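Sensory box/response regulator (Mycobacterium smegmatis, PDB 5YRP) belongs to the EAL-domain family of bacterial signalling proteins, built on a modified alpha/beta barrel, and holds a bound magnesium ion. Local coordinates at residues A5-Y10 against P231-E236; L11-M16 against C220-G225; R62-E67 against I80-N85; S69-N74 against E236-L241; G205-R210 against Q224-S229. All blocks are in the same frame, centred on the assembly; numbering follows the deposited sequence.

Contact 1: residues A5-Y10 against P231-E236; sequences ALVLHY and PILGSE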
# COMPACT_ATOMS: atom_id res chain seq x y z
N ALA A 5 20.97 -16.14 -26.80
CA ALA A 5 19.55 -16.62 -26.72
C ALA A 5 19.09 -16.78 -25.27
O ALA A 5 19.90 -16.85 -24.35
CB ALA A 5 19.39 -17.94 -27.46
N LEU A 6 17.77 -16.84 -25.10
CA LEU A 6 17.15 -16.98 -23.76
C LEU A 6 16.33 -18.27 -23.64
O LEU A 6 16.00 -18.91 -24.63
CB LEU A 6 16.28 -15.76 -23.42
CG LEU A 6 15.19 -15.28 -24.39
CD1 LEU A 6 14.00 -16.22 -24.46
CD2 LEU A 6 14.71 -13.90 -23.98
N VAL A 7 16.00 -18.62 -22.40
CA VAL A 7 15.25 -19.84 -22.11
C VAL A 7 14.38 -19.62 -20.88
O VAL A 7 14.72 -18.82 -20.00
CB VAL A 7 16.20 -21.04 -21.89
CG1 VAL A 7 17.12 -20.81 -20.69
CG2 VAL A 7 15.42 -22.34 -21.74
N LEU A 8 13.25 -20.33 -20.82
CA LEU A 8 12.34 -20.18 -19.69
C LEU A 8 12.83 -20.91 -18.45
O LEU A 8 13.59 -21.88 -18.51
CB LEU A 8 10.92 -20.64 -20.04
CG LEU A 8 10.04 -19.61 -20.77
CD1 LEU A 8 8.70 -20.24 -21.10
CD2 LEU A 8 9.83 -18.34 -19.96
N HIS A 9 12.33 -20.43 -17.32
CA HIS A 9 12.81 -20.75 -15.99
C HIS A 9 11.56 -20.88 -15.15
O HIS A 9 10.68 -20.03 -15.23
CB HIS A 9 13.67 -19.59 -15.48
CG HIS A 9 14.71 -19.97 -14.47
ND1 HIS A 9 15.34 -19.04 -13.67
CD2 HIS A 9 15.24 -21.17 -14.13
CE1 HIS A 9 16.21 -19.64 -12.90
NE2 HIS A 9 16.17 -20.94 -13.15
N TYR A 10 11.46 -21.93 -14.34
CA TYR A 10 10.21 -22.16 -13.61
C TYR A 10 10.42 -22.24 -12.11
O TYR A 10 11.08 -23.14 -11.61
CB TYR A 10 9.53 -23.41 -14.12
CG TYR A 10 9.09 -23.31 -15.55
CD1 TYR A 10 7.83 -22.80 -15.86
CD2 TYR A 10 9.92 -23.71 -16.58
CE1 TYR A 10 7.41 -22.71 -17.18
CE2 TYR A 10 9.51 -23.62 -17.90
CZ TYR A 10 8.26 -23.12 -18.19
OH TYR A 10 7.84 -23.02 -19.50
N PRO A 231 14.49 -22.03 -8.72
CA PRO A 231 13.93 -21.99 -10.07
C PRO A 231 14.62 -22.98 -11.00
O PRO A 231 15.85 -23.02 -11.07
CB PRO A 231 14.18 -20.54 -10.51
CG PRO A 231 14.35 -19.77 -9.26
CD PRO A 231 15.01 -20.72 -8.30
N ILE A 232 13.82 -23.77 -11.71
CA ILE A 232 14.32 -24.90 -12.51
C ILE A 232 13.73 -24.93 -13.92
O ILE A 232 12.68 -24.34 -14.19
CB ILE A 232 14.02 -26.25 -11.83
CG1 ILE A 232 12.52 -26.40 -11.54
CG2 ILE A 232 14.84 -26.39 -10.55
CD1 ILE A 232 12.11 -27.78 -11.07
N LEU A 233 14.42 -25.64 -14.81
CA LEU A 233 14.05 -25.73 -16.23
C LEU A 233 12.78 -26.54 -16.44
O LEU A 233 12.36 -27.30 -15.57
CB LEU A 233 15.19 -26.34 -17.05
CG LEU A 233 16.46 -25.49 -17.18
CD1 LEU A 233 17.66 -26.33 -17.58
CD2 LEU A 233 16.25 -24.36 -18.18
N GLY A 234 12.19 -26.39 -17.62
CA GLY A 234 10.95 -27.08 -17.96
C GLY A 234 11.06 -28.58 -17.81
O GLY A 234 10.14 -29.24 -17.32
N SER A 235 12.20 -29.13 -18.23
CA SER A 235 12.46 -30.56 -18.11
C SER A 235 12.55 -30.99 -16.66
O SER A 235 12.01 -32.03 -16.26
CB SER A 235 13.76 -30.92 -18.83
OG SER A 235 14.89 -30.57 -18.05
N GLU A 236 13.26 -30.19 -15.87
CA GLU A 236 13.43 -30.46 -14.44
C GLU A 236 12.08 -30.36 -13.72
O GLU A 236 11.82 -31.11 -12.78
CB GLU A 236 14.44 -29.48 -13.84
CG GLU A 236 15.85 -29.61 -14.38
CD GLU A 236 16.79 -28.52 -13.89
OE1 GLU A 236 16.42 -27.32 -13.93
OE2 GLU A 236 17.92 -28.85 -13.45

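Contact 2: residues L11-M16 against C220-G225; sequences LPEIDM and CYRAQG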
# COMPACT_ATOMS: atom_id res chain seq x y z
N LEU A 11 9.84 -21.27 -11.41
CA LEU A 11 9.89 -21.21 -9.95
C LEU A 11 8.63 -21.87 -9.41
O LEU A 11 7.54 -21.29 -9.51
CB LEU A 11 9.97 -19.75 -9.49
CG LEU A 11 9.84 -19.45 -7.99
CD1 LEU A 11 10.79 -20.31 -7.16
CD2 LEU A 11 10.10 -17.98 -7.73
N PRO A 12 8.76 -23.08 -8.83
CA PRO A 12 7.56 -23.76 -8.39
C PRO A 12 6.98 -23.19 -7.11
O PRO A 12 7.71 -22.66 -6.26
CB PRO A 12 8.03 -25.20 -8.16
CG PRO A 12 9.46 -25.07 -7.83
CD PRO A 12 9.97 -23.85 -8.54
N GLU A 13 5.66 -23.32 -6.99
CA GLU A 13 4.90 -22.82 -5.86
C GLU A 13 4.30 -23.99 -5.12
O GLU A 13 3.44 -24.69 -5.66
CB GLU A 13 3.79 -21.90 -6.36
CG GLU A 13 2.86 -21.38 -5.28
CD GLU A 13 1.72 -20.60 -5.86
OE1 GLU A 13 0.59 -20.71 -5.35
OE2 GLU A 13 1.94 -19.87 -6.86
N ILE A 14 4.73 -24.20 -3.88
CA ILE A 14 4.35 -25.39 -3.15
C ILE A 14 3.43 -25.09 -1.98
O ILE A 14 3.38 -23.98 -1.47
CB ILE A 14 5.58 -26.17 -2.66
CG1 ILE A 14 6.33 -25.39 -1.58
CG2 ILE A 14 6.51 -26.48 -3.82
CD1 ILE A 14 7.25 -26.26 -0.75
N ASP A 15 2.68 -26.12 -1.57
CA ASP A 15 1.99 -26.12 -0.30
C ASP A 15 3.01 -26.47 0.78
O ASP A 15 3.54 -27.58 0.79
CB ASP A 15 0.87 -27.17 -0.31
CG ASP A 15 0.04 -27.16 0.96
OD1 ASP A 15 0.35 -26.40 1.90
OD2 ASP A 15 -0.94 -27.94 1.02
N MSE A 16 3.28 -25.53 1.68
CA MSE A 16 4.32 -25.72 2.69
C MSE A 16 3.96 -26.69 3.76
O MSE A 16 4.83 -27.11 4.54
CB MSE A 16 4.59 -24.39 3.36
CG MSE A 16 5.23 -23.41 2.40
SE MSE A 16 5.76 -21.85 3.46
CE MSE A 16 3.96 -21.10 3.78
N CYS A 220 -1.02 -18.69 5.89
CA CYS A 220 -0.61 -18.70 4.48
C CYS A 220 0.16 -19.99 4.21
O CYS A 220 1.26 -20.18 4.73
CB CYS A 220 0.27 -17.49 4.16
SG CYS A 220 0.71 -17.32 2.41
N TYR A 221 -0.43 -20.88 3.41
CA TYR A 221 0.17 -22.19 3.15
C TYR A 221 0.89 -22.29 1.79
O TYR A 221 1.85 -23.05 1.66
CB TYR A 221 -0.88 -23.31 3.31
CG TYR A 221 -2.01 -23.33 2.30
CD1 TYR A 221 -1.88 -24.00 1.08
CD2 TYR A 221 -3.23 -22.71 2.58
CE1 TYR A 221 -2.92 -24.04 0.16
CE2 TYR A 221 -4.28 -22.74 1.66
CZ TYR A 221 -4.12 -23.41 0.46
OH TYR A 221 -5.14 -23.45 -0.47
N ARG A 222 0.44 -21.52 0.81
CA ARG A 222 1.09 -21.49 -0.51
C ARG A 222 2.29 -20.56 -0.48
O ARG A 222 2.23 -19.47 0.07
CB ARG A 222 0.12 -20.99 -1.58
CG ARG A 222 -1.18 -21.76 -1.67
CD ARG A 222 -2.14 -21.10 -2.64
NE ARG A 222 -2.84 -22.09 -3.46
CZ ARG A 222 -2.45 -22.50 -4.67
NH1 ARG A 222 -1.35 -22.02 -5.25
NH2 ARG A 222 -3.17 -23.41 -5.32
N ALA A 223 3.39 -20.99 -1.09
CA ALA A 223 4.62 -20.20 -1.09
C ALA A 223 5.62 -20.57 -2.18
O ALA A 223 5.58 -21.67 -2.74
CB ALA A 223 5.28 -20.28 0.28
N GLN A 224 6.50 -19.62 -2.47
CA GLN A 224 7.65 -19.80 -3.36
C GLN A 224 8.90 -19.32 -2.63
O GLN A 224 8.83 -18.43 -1.78
CB GLN A 224 7.49 -18.97 -4.63
CG GLN A 224 6.18 -19.18 -5.37
CD GLN A 224 6.13 -18.40 -6.67
OE1 GLN A 224 7.08 -17.72 -7.04
NE2 GLN A 224 5.00 -18.50 -7.38
N GLY A 225 10.05 -19.91 -2.95
CA GLY A 225 11.31 -19.49 -2.33
C GLY A 225 12.46 -20.46 -2.54
O GLY A 225 12.23 -21.64 -2.81

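Contact 3: residues R62-E67 against I80-N85; sequences RTACAE and IVLRIN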
# COMPACT_ATOMS: atom_id res chain seq x y z
N ARG A 62 3.37 -17.51 -24.71
CA ARG A 62 3.23 -18.58 -25.71
C ARG A 62 4.14 -19.78 -25.40
O ARG A 62 3.71 -20.94 -25.46
CB ARG A 62 3.54 -18.03 -27.11
CG ARG A 62 3.14 -18.95 -28.25
CD ARG A 62 3.48 -18.34 -29.61
NE ARG A 62 2.98 -19.15 -30.72
CZ ARG A 62 1.71 -19.20 -31.12
NH1 ARG A 62 0.77 -18.49 -30.50
NH2 ARG A 62 1.39 -19.96 -32.16
N THR A 63 5.39 -19.50 -25.06
CA THR A 63 6.37 -20.54 -24.78
C THR A 63 6.05 -21.28 -23.48
O THR A 63 6.20 -22.50 -23.39
CB THR A 63 7.80 -19.96 -24.70
OG1 THR A 63 8.03 -19.10 -25.82
CG2 THR A 63 8.84 -21.07 -24.70
N ALA A 64 5.61 -20.54 -22.47
CA ALA A 64 5.24 -21.11 -21.17
C ALA A 64 4.05 -22.04 -21.33
O ALA A 64 4.08 -23.18 -20.86
CB ALA A 64 4.93 -20.02 -20.17
N CYS A 65 3.01 -21.54 -22.00
CA CYS A 65 1.81 -22.33 -22.29
C CYS A 65 2.12 -23.56 -23.13
O CYS A 65 1.53 -24.62 -22.93
CB CYS A 65 0.78 -21.46 -23.01
SG CYS A 65 0.00 -20.21 -21.95
N ALA A 66 3.03 -23.41 -24.08
CA ALA A 66 3.46 -24.53 -24.92
C ALA A 66 4.13 -25.60 -24.08
O ALA A 66 3.76 -26.77 -24.13
CB ALA A 66 4.41 -24.04 -26.00
N GLU A 67 5.13 -25.18 -23.31
CA GLU A 67 5.86 -26.07 -22.40
C GLU A 67 4.95 -26.67 -21.35
O GLU A 67 5.14 -27.81 -20.93
CB GLU A 67 7.01 -25.29 -21.74
CG GLU A 67 7.82 -26.06 -20.70
CD GLU A 67 8.53 -27.29 -21.26
OE1 GLU A 67 8.71 -27.38 -22.49
OE2 GLU A 67 8.91 -28.15 -20.44
N ILE A 80 -2.48 -28.21 -12.02
CA ILE A 80 -1.78 -27.12 -11.36
C ILE A 80 -1.99 -25.85 -12.18
O ILE A 80 -2.45 -25.91 -13.31
CB ILE A 80 -0.27 -27.38 -11.25
CG1 ILE A 80 0.36 -27.56 -12.63
CG2 ILE A 80 -0.01 -28.62 -10.39
CD1 ILE A 80 1.86 -27.36 -12.66
N VAL A 81 -1.64 -24.71 -11.59
CA VAL A 81 -1.77 -23.43 -12.28
C VAL A 81 -0.41 -23.03 -12.86
O VAL A 81 0.63 -23.33 -12.28
CB VAL A 81 -2.30 -22.33 -11.33
CG1 VAL A 81 -2.49 -21.01 -12.07
CG2 VAL A 81 -3.61 -22.77 -10.69
N LEU A 82 -0.44 -22.36 -14.01
CA LEU A 82 0.76 -21.78 -14.61
C LEU A 82 0.72 -20.26 -14.46
O LEU A 82 -0.11 -19.59 -15.08
CB LEU A 82 0.86 -22.16 -16.09
CG LEU A 82 2.08 -21.63 -16.83
CD1 LEU A 82 3.34 -22.40 -16.45
CD2 LEU A 82 1.85 -21.70 -18.33
N ARG A 83 1.62 -19.72 -13.64
CA ARG A 83 1.68 -18.28 -13.40
C ARG A 83 2.65 -17.60 -14.35
O ARG A 83 3.81 -17.99 -14.45
CB ARG A 83 2.07 -17.98 -11.95
CG ARG A 83 1.04 -18.47 -10.95
CD ARG A 83 1.07 -17.69 -9.63
NE ARG A 83 -0.26 -17.68 -9.02
CZ ARG A 83 -0.81 -18.70 -8.37
NH1 ARG A 83 -0.15 -19.84 -8.21
NH2 ARG A 83 -2.03 -18.58 -7.87
N ILE A 84 2.17 -16.57 -15.05
CA ILE A 84 2.97 -15.82 -16.01
C ILE A 84 2.89 -14.34 -15.70
O ILE A 84 1.80 -13.80 -15.54
CB ILE A 84 2.48 -16.07 -17.45
CG1 ILE A 84 2.72 -17.53 -17.83
CG2 ILE A 84 3.18 -15.15 -18.44
CD1 ILE A 84 1.69 -18.08 -18.80
N ASN A 85 4.05 -13.69 -15.62
CA ASN A 85 4.11 -12.26 -15.36
C ASN A 85 3.72 -11.48 -16.59
O ASN A 85 4.32 -11.65 -17.65
CB ASN A 85 5.51 -11.86 -14.91
CG ASN A 85 5.86 -12.41 -13.55
OD1 ASN A 85 5.24 -12.04 -12.55
ND2 ASN A 85 6.84 -13.29 -13.50

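Contact 4: residues S69-N74 against E236-L241; sequences SRWRAN and EMQTLL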
# COMPACT_ATOMS: atom_id res chain seq x y z
N SER A 69 1.64 -27.35 -21.67
CA SER A 69 0.83 -28.41 -22.29
C SER A 69 1.64 -29.69 -22.52
O SER A 69 1.08 -30.79 -22.49
CB SER A 69 0.22 -27.92 -23.61
OG SER A 69 1.23 -27.65 -24.56
N ARG A 70 2.94 -29.56 -22.75
CA ARG A 70 3.82 -30.72 -22.90
C ARG A 70 3.83 -31.58 -21.64
O ARG A 70 3.94 -32.80 -21.71
CB ARG A 70 5.26 -30.31 -23.24
CG ARG A 70 5.43 -29.69 -24.62
CD ARG A 70 6.89 -29.62 -25.03
NE ARG A 70 7.10 -28.78 -26.21
CZ ARG A 70 7.59 -27.53 -26.21
NH1 ARG A 70 7.96 -26.92 -25.09
NH2 ARG A 70 7.73 -26.89 -27.37
N TRP A 71 3.74 -30.92 -20.49
CA TRP A 71 3.64 -31.62 -19.20
C TRP A 71 2.31 -32.34 -19.12
O TRP A 71 2.23 -33.51 -18.74
CB TRP A 71 3.77 -30.64 -18.03
CG TRP A 71 4.96 -29.73 -18.09
CD1 TRP A 71 6.09 -29.92 -18.83
CD2 TRP A 71 5.14 -28.51 -17.38
NE1 TRP A 71 6.97 -28.87 -18.63
CE2 TRP A 71 6.41 -27.99 -17.74
CE3 TRP A 71 4.36 -27.79 -16.47
CZ2 TRP A 71 6.90 -26.79 -17.22
CZ3 TRP A 71 4.85 -26.59 -15.96
CH2 TRP A 71 6.11 -26.11 -16.34
N ARG A 72 1.25 -31.62 -19.49
CA ARG A 72 -0.12 -32.15 -19.50
C ARG A 72 -0.23 -33.36 -20.42
O ARG A 72 -0.94 -34.31 -20.12
CB ARG A 72 -1.11 -31.07 -19.94
CG ARG A 72 -1.08 -29.79 -19.11
CD ARG A 72 -2.23 -28.87 -19.48
NE ARG A 72 -3.50 -29.38 -18.97
CZ ARG A 72 -3.89 -29.30 -17.70
NH1 ARG A 72 -3.12 -28.72 -16.79
NH2 ARG A 72 -5.06 -29.81 -17.35
N ALA A 73 0.49 -33.30 -21.54
CA ALA A 73 0.57 -34.42 -22.48
C ALA A 73 1.23 -35.64 -21.83
O ALA A 73 0.77 -36.77 -21.99
CB ALA A 73 1.32 -34.01 -23.73
N ASN A 74 2.31 -35.41 -21.08
CA ASN A 74 3.00 -36.47 -20.34
C ASN A 74 2.32 -36.85 -19.02
O ASN A 74 2.88 -37.62 -18.24
CB ASN A 74 4.45 -36.08 -20.08
CG ASN A 74 5.31 -36.18 -21.32
OD1 ASN A 74 5.82 -37.26 -21.63
ND2 ASN A 74 5.46 -35.07 -22.03
N GLU A 236 13.26 -30.19 -15.87
CA GLU A 236 13.43 -30.46 -14.44
C GLU A 236 12.08 -30.36 -13.72
O GLU A 236 11.82 -31.11 -12.78
CB GLU A 236 14.44 -29.48 -13.84
CG GLU A 236 15.85 -29.61 -14.38
CD GLU A 236 16.79 -28.52 -13.89
OE1 GLU A 236 16.42 -27.32 -13.93
OE2 GLU A 236 17.92 -28.85 -13.45
N MSE A 237 11.25 -29.42 -14.16
CA MSE A 237 9.91 -29.22 -13.59
C MSE A 237 9.05 -30.42 -13.85
O MSE A 237 8.33 -30.86 -12.95
CB MSE A 237 9.29 -27.94 -14.17
CG MSE A 237 7.91 -27.61 -13.62
SE MSE A 237 7.93 -27.20 -11.69
CE MSE A 237 8.74 -25.42 -11.78
N GLN A 238 9.10 -30.96 -15.07
CA GLN A 238 8.40 -32.20 -15.39
C GLN A 238 8.71 -33.25 -14.35
O GLN A 238 7.81 -33.81 -13.72
CB GLN A 238 8.83 -32.75 -16.76
CG GLN A 238 7.97 -32.34 -17.93
CD GLN A 238 8.19 -33.23 -19.14
OE1 GLN A 238 9.32 -33.61 -19.45
NE2 GLN A 238 7.11 -33.57 -19.83
N THR A 239 10.00 -33.51 -14.19
CA THR A 239 10.51 -34.49 -13.23
C THR A 239 9.96 -34.22 -11.83
O THR A 239 9.53 -35.14 -11.14
CB THR A 239 12.05 -34.48 -13.23
OG1 THR A 239 12.53 -34.58 -14.58
CG2 THR A 239 12.61 -35.65 -12.42
N LEU A 240 9.95 -32.96 -11.43
CA LEU A 240 9.41 -32.56 -10.14
C LEU A 240 7.90 -32.78 -10.06
O LEU A 240 7.39 -33.24 -9.04
CB LEU A 240 9.73 -31.09 -9.87
CG LEU A 240 9.11 -30.45 -8.62
CD1 LEU A 240 9.38 -31.27 -7.36
CD2 LEU A 240 9.66 -29.04 -8.45
N LEU A 241 7.20 -32.44 -11.13
CA LEU A 241 5.75 -32.64 -11.20
C LEU A 241 5.37 -34.11 -11.26
O LEU A 241 4.29 -34.48 -10.80
CB LEU A 241 5.18 -31.92 -12.42
CG LEU A 241 5.23 -30.39 -12.37
CD1 LEU A 241 4.87 -29.82 -13.73
CD2 LEU A 241 4.30 -29.84 -11.30

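Contact 5: residues G205-R210 against Q224-S229; sequences GVETER and QGFLLS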
# COMPACT_ATOMS: atom_id res chain seq x y z
N GLY A 205 9.48 -15.30 -2.00
CA GLY A 205 10.73 -14.98 -1.32
C GLY A 205 10.90 -15.65 0.04
O GLY A 205 11.51 -15.08 0.93
N VAL A 206 10.37 -16.86 0.18
CA VAL A 206 10.51 -17.63 1.42
C VAL A 206 11.92 -18.21 1.52
O VAL A 206 12.18 -19.33 1.07
CB VAL A 206 9.46 -18.75 1.52
CG1 VAL A 206 9.64 -19.56 2.79
CG2 VAL A 206 8.06 -18.15 1.49
N GLU A 207 12.82 -17.43 2.11
CA GLU A 207 14.24 -17.77 2.19
C GLU A 207 14.56 -18.64 3.39
O GLU A 207 15.44 -19.49 3.34
CB GLU A 207 15.07 -16.49 2.27
CG GLU A 207 14.82 -15.48 1.16
CD GLU A 207 15.37 -15.92 -0.18
OE1 GLU A 207 16.56 -16.29 -0.22
OE2 GLU A 207 14.63 -15.88 -1.19
N THR A 208 13.84 -18.42 4.49
CA THR A 208 14.17 -19.07 5.75
C THR A 208 12.98 -19.84 6.29
O THR A 208 11.84 -19.47 6.05
CB THR A 208 14.58 -18.04 6.81
OG1 THR A 208 13.46 -17.19 7.12
CG2 THR A 208 15.74 -17.19 6.31
N GLU A 209 13.26 -20.92 7.01
CA GLU A 209 12.21 -21.73 7.64
C GLU A 209 11.51 -20.94 8.74
O GLU A 209 10.35 -21.19 9.05
CB GLU A 209 12.75 -23.07 8.18
CG GLU A 209 13.75 -22.98 9.33
CD GLU A 209 15.20 -22.89 8.87
OE1 GLU A 209 15.47 -22.23 7.84
OE2 GLU A 209 16.07 -23.47 9.55
N ARG A 210 12.23 -19.99 9.33
CA ARG A 210 11.64 -19.02 10.26
C ARG A 210 10.45 -18.33 9.60
O ARG A 210 9.37 -18.28 10.18
CB ARG A 210 12.68 -17.98 10.66
CG ARG A 210 12.27 -17.12 11.85
CD ARG A 210 13.09 -15.85 11.94
NE ARG A 210 14.52 -16.12 12.08
CZ ARG A 210 15.12 -16.48 13.20
NH1 ARG A 210 14.44 -16.63 14.33
NH2 ARG A 210 16.43 -16.70 13.20
N GLN A 224 6.50 -19.62 -2.47
CA GLN A 224 7.65 -19.80 -3.36
C GLN A 224 8.90 -19.32 -2.63
O GLN A 224 8.83 -18.43 -1.78
CB GLN A 224 7.49 -18.97 -4.63
CG GLN A 224 6.18 -19.18 -5.37
CD GLN A 224 6.13 -18.40 -6.67
OE1 GLN A 224 7.08 -17.72 -7.04
NE2 GLN A 224 5.00 -18.50 -7.38
N GLY A 225 10.05 -19.91 -2.95
CA GLY A 225 11.31 -19.49 -2.33
C GLY A 225 12.46 -20.46 -2.54
O GLY A 225 12.23 -21.64 -2.81
N PHE A 226 13.69 -19.96 -2.40
CA PHE A 226 14.89 -20.79 -2.56
C PHE A 226 14.91 -21.95 -1.57
O PHE A 226 15.39 -23.04 -1.89
CB PHE A 226 16.18 -19.95 -2.39
CG PHE A 226 16.38 -18.90 -3.47
CD1 PHE A 226 16.23 -19.20 -4.82
CD2 PHE A 226 16.78 -17.61 -3.13
CE1 PHE A 226 16.44 -18.24 -5.80
CE2 PHE A 226 16.98 -16.64 -4.10
CZ PHE A 226 16.82 -16.95 -5.44
N LEU A 227 14.40 -21.70 -0.36
CA LEU A 227 14.28 -22.73 0.67
C LEU A 227 13.34 -23.85 0.25
O LEU A 227 13.61 -25.03 0.49
CB LEU A 227 13.74 -22.11 1.96
CG LEU A 227 13.66 -23.04 3.17
CD1 LEU A 227 15.03 -23.18 3.82
CD2 LEU A 227 12.64 -22.52 4.17
N LEU A 228 12.22 -23.48 -0.37
CA LEU A 228 11.20 -24.42 -0.80
C LEU A 228 11.64 -25.15 -2.06
O LEU A 228 11.65 -26.39 -2.11
CB LEU A 228 9.88 -23.69 -1.05
CG LEU A 228 9.07 -23.27 0.18
CD1 LEU A 228 9.91 -22.63 1.27
CD2 LEU A 228 7.95 -22.32 -0.23
N SER A 229 12.00 -24.38 -3.08
CA SER A 229 12.55 -24.93 -4.31
C SER A 229 13.15 -23.83 -5.17
O SER A 229 12.57 -22.76 -5.34
CB SER A 229 11.47 -25.64 -5.10
OG SER A 229 11.93 -25.93 -6.41

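Contact 1: residues A5-Y10 against P231-E236
Tyr10 and Ile232 join the segments by two backbone hydrogen bonds: Tyr10 N donates to Ile232 O at 2.7 Å, and Ile232 N donates to Tyr10 O at 2.8 Å. Together they form a single antiparallel hydrogen-bonded bridge, and Pro231 CA adds a CH...O contact to Tyr10 O.

The aromatic contacts flank this bridge. Pro231 CB lies over one face of the His9 imidazole, 3.5 Å from the ring centroid and 22° off the normal, displaced toward the rim at CE1 and NE2. This is a CH-pi contact. His9 CG stands anti to its backbone N, chi1 -154°, and the ring also sends a weak hydrogen bond from NE2 to Pro231 O at 3.0 Å. The Tyr10 ring has Ile232 O at its edge, in plane, while its CD2 is 3.7 Å from Gly234 N. Apolar contact is slight, Leu233 CD2 meeting Val7 CG2 at 4.2 Å.

Leu233 is the N-cap of helix 234-243, and its N is bonded to Glu236 OE1 at 2.8 Å. Strand 7-15 continues the sheet through bonds of Val7 to Arg29 and His9 to Leu27 in strand 21-29. Leu8 and Tyr10 rest on helix 52-73, where the Tyr10 ring meets Trp71 edge-to-face, and Ile232 packs on Met237 and Leu240.

Contact 2: residues L11-M16 against C220-G225
Leu11 opens the contact by packing its CG against Gln224 CB at 4.1 Å. In Glu13, CG is anti to the backbone N (chi1 176°) and the chain beyond it is extended; OE1 lies at the edge of the Arg222 guanidinium. The salt bridge from Glu13 OE1 ends on Arg222 NH1, with carboxylate and guanidinium planes 79° apart, but is modelled too short to trust. Ile14 pairs with Ala223 in both directions, Ile14 N to Ala223 O at 2.9 Å and Ala223 N to Ile14 O at 3.0 Å. Asp15 forms a non-hydrogen-bonded pair with Arg222; Asp15 OD1 approaches Tyr221 CD1 at 3.4 Å and is salt-bridged to Arg17. Met16, modelled as selenomethionine, donates from N to Tyr221 O at 2.9 Å and has its SE 3.6 Å from Ala223 CB.

Strands 7-15 and 222-223, the first and last of the sheet, are thereby joined. Glu13 OE2 also bridges to Arg83, so two arginines flank one buried carboxylate, an arrangement likely to stabilise its negative charge and offset their mutual repulsion.

Contact 3: residues R62-E67 against I80-N85
Ala64 and Cys65 face Leu82 and Ile84 through apolar contacts. Ala64 CB touches both branched side chains, at 4.0 Å from Leu82 CD2 and 4.0 Å from Ile84 CD1. Cys65 SG reaches the same two methyls from the next helix position, 4.3 Å from Leu82 CD2 and 4.2 Å from Ile84 CD1. Leu82 CG stands anti to its backbone N, chi1 -179°, and CD2 beyond it lies against the helix backbone as well, 3.7 Å from Ala64 O.

No hydrogen bond crosses the contact; the helix bonds internally, Ala66 N to Arg62 O at 2.9 Å, and the strand bonds to its neighbours in the sheet, Val81 with Leu22 and Leu82 with Cys115. The axes of helix 62-67 and strand 81-85 approach to 9.6 Å and run 167° apart, the antiparallel layering of a beta-alpha-beta crossover in which helix 52-73 links the parallel neighbours 21-29 and 81-86.

With four small or branched side chains, all buried, the contact is apolar, consistent with hydrophobic association. Polar chemistry belongs to other residues of the strand: Asn85 is part of the magnesium site.

Contact 4: residues S69-N74 against E236-L241
Trp71 and Gln238 mark the nearest backbone approach, CA to CA 6.1 Å, where helix 69-73 and helix 236-241 cross at -41° with their axes 10.5 Å apart. The Trp71 indole fills the gap between them. Met237 CG lies over its six-membered ring, 4.0 Å from the centroid and 26° off the normal, a CH-pi contact displaced toward CH2. That placement follows from CG standing anti to the Met237 backbone N (chi1 -179°). Leu241 CD1 approaches obliquely from the same side, 3.4 Å from Trp71 CE3, so residues one helical turn apart share one side of the indole.

Polar groups lie at the border. Asn74, just past the end of its helix, turns ND2 back to Arg70 O at 2.8 Å, while Asn74 N reaches that oxygen at 3.1 Å from the opposite face of the carbonyl plane. Gln238 brings its amide up to that of Asn74, the planes almost perpendicular, without a hydrogen bond between them.

Trp71 NE1 is bonded to Glu67 one turn earlier. Met237 packs further on Tyr10, Pro12 and Ala24, and Leu241 on Val21, seating helix 234-243 across strands 7-15 and 21-29 beside helix 52-73.

Contact 5: residues G205-R210 against Q224-S229
Leu227 presses into the backbone of 206-209. Its CB is near two carbonyl oxygens on the same side, 3.3 Å from Val206 O and 3.4 Å from Glu207 O, and its CD2 extends to 3.3 Å from Glu209 N. CG stands anti to the backbone N, chi1 -175°, and CD2 beyond it meets the start of helix 209-218, where Thr208 is the N-cap and bonds through OG1 to Ala211 N.

Val206 N donates a hydrogen bond to Gln224 O at 2.9 Å. Val206 is also the centre of an inverse gamma turn. Its CG1 meets Leu228 CD1 at 3.4 Å, and its O receives a CH...O contact from Gly225 CA at 3.5 Å.

Glu207 lies alongside Phe226, both side chains pointing the same way. Glu207 OE1 lies at the ring edge, near its plane, 3.2 Å from Phe226 CD2; the carboxylate and ring planes stand 88° apart.

Such meeting of loops just beyond strands 200-203 and 222-223, parallel neighbours linked by helix 209-218, belongs to the beta-alpha-beta architecture of an alpha/beta barrel. The Gln224 side chain lies about 6 Å from the magnesium ion.

In the fold
Strand 7-15 carries both contact 1 and contact 2, whose centres lie about 18 Å apart; through contact 2 it joins strand 222-223, closing the sheet first strand to last. Contacts 3 and 4 follow one another along helix 52-73, their centres about 12 Å apart. Contact 4 also shares Glu236 and helix 234-243 with contact 1. Contact 5 has Gln224 and Gly225 in common with contact 2, centre to centre about 8 Å, but its centre is about 22 Å from that of contact 3. Contact 3 is closed early in the chain, whereas contacts 1, 2 and 4 tie early segments to late ones, so the chain's two ends are held together across the EAL fold. Contacts 2 and 3 reach the same sheet.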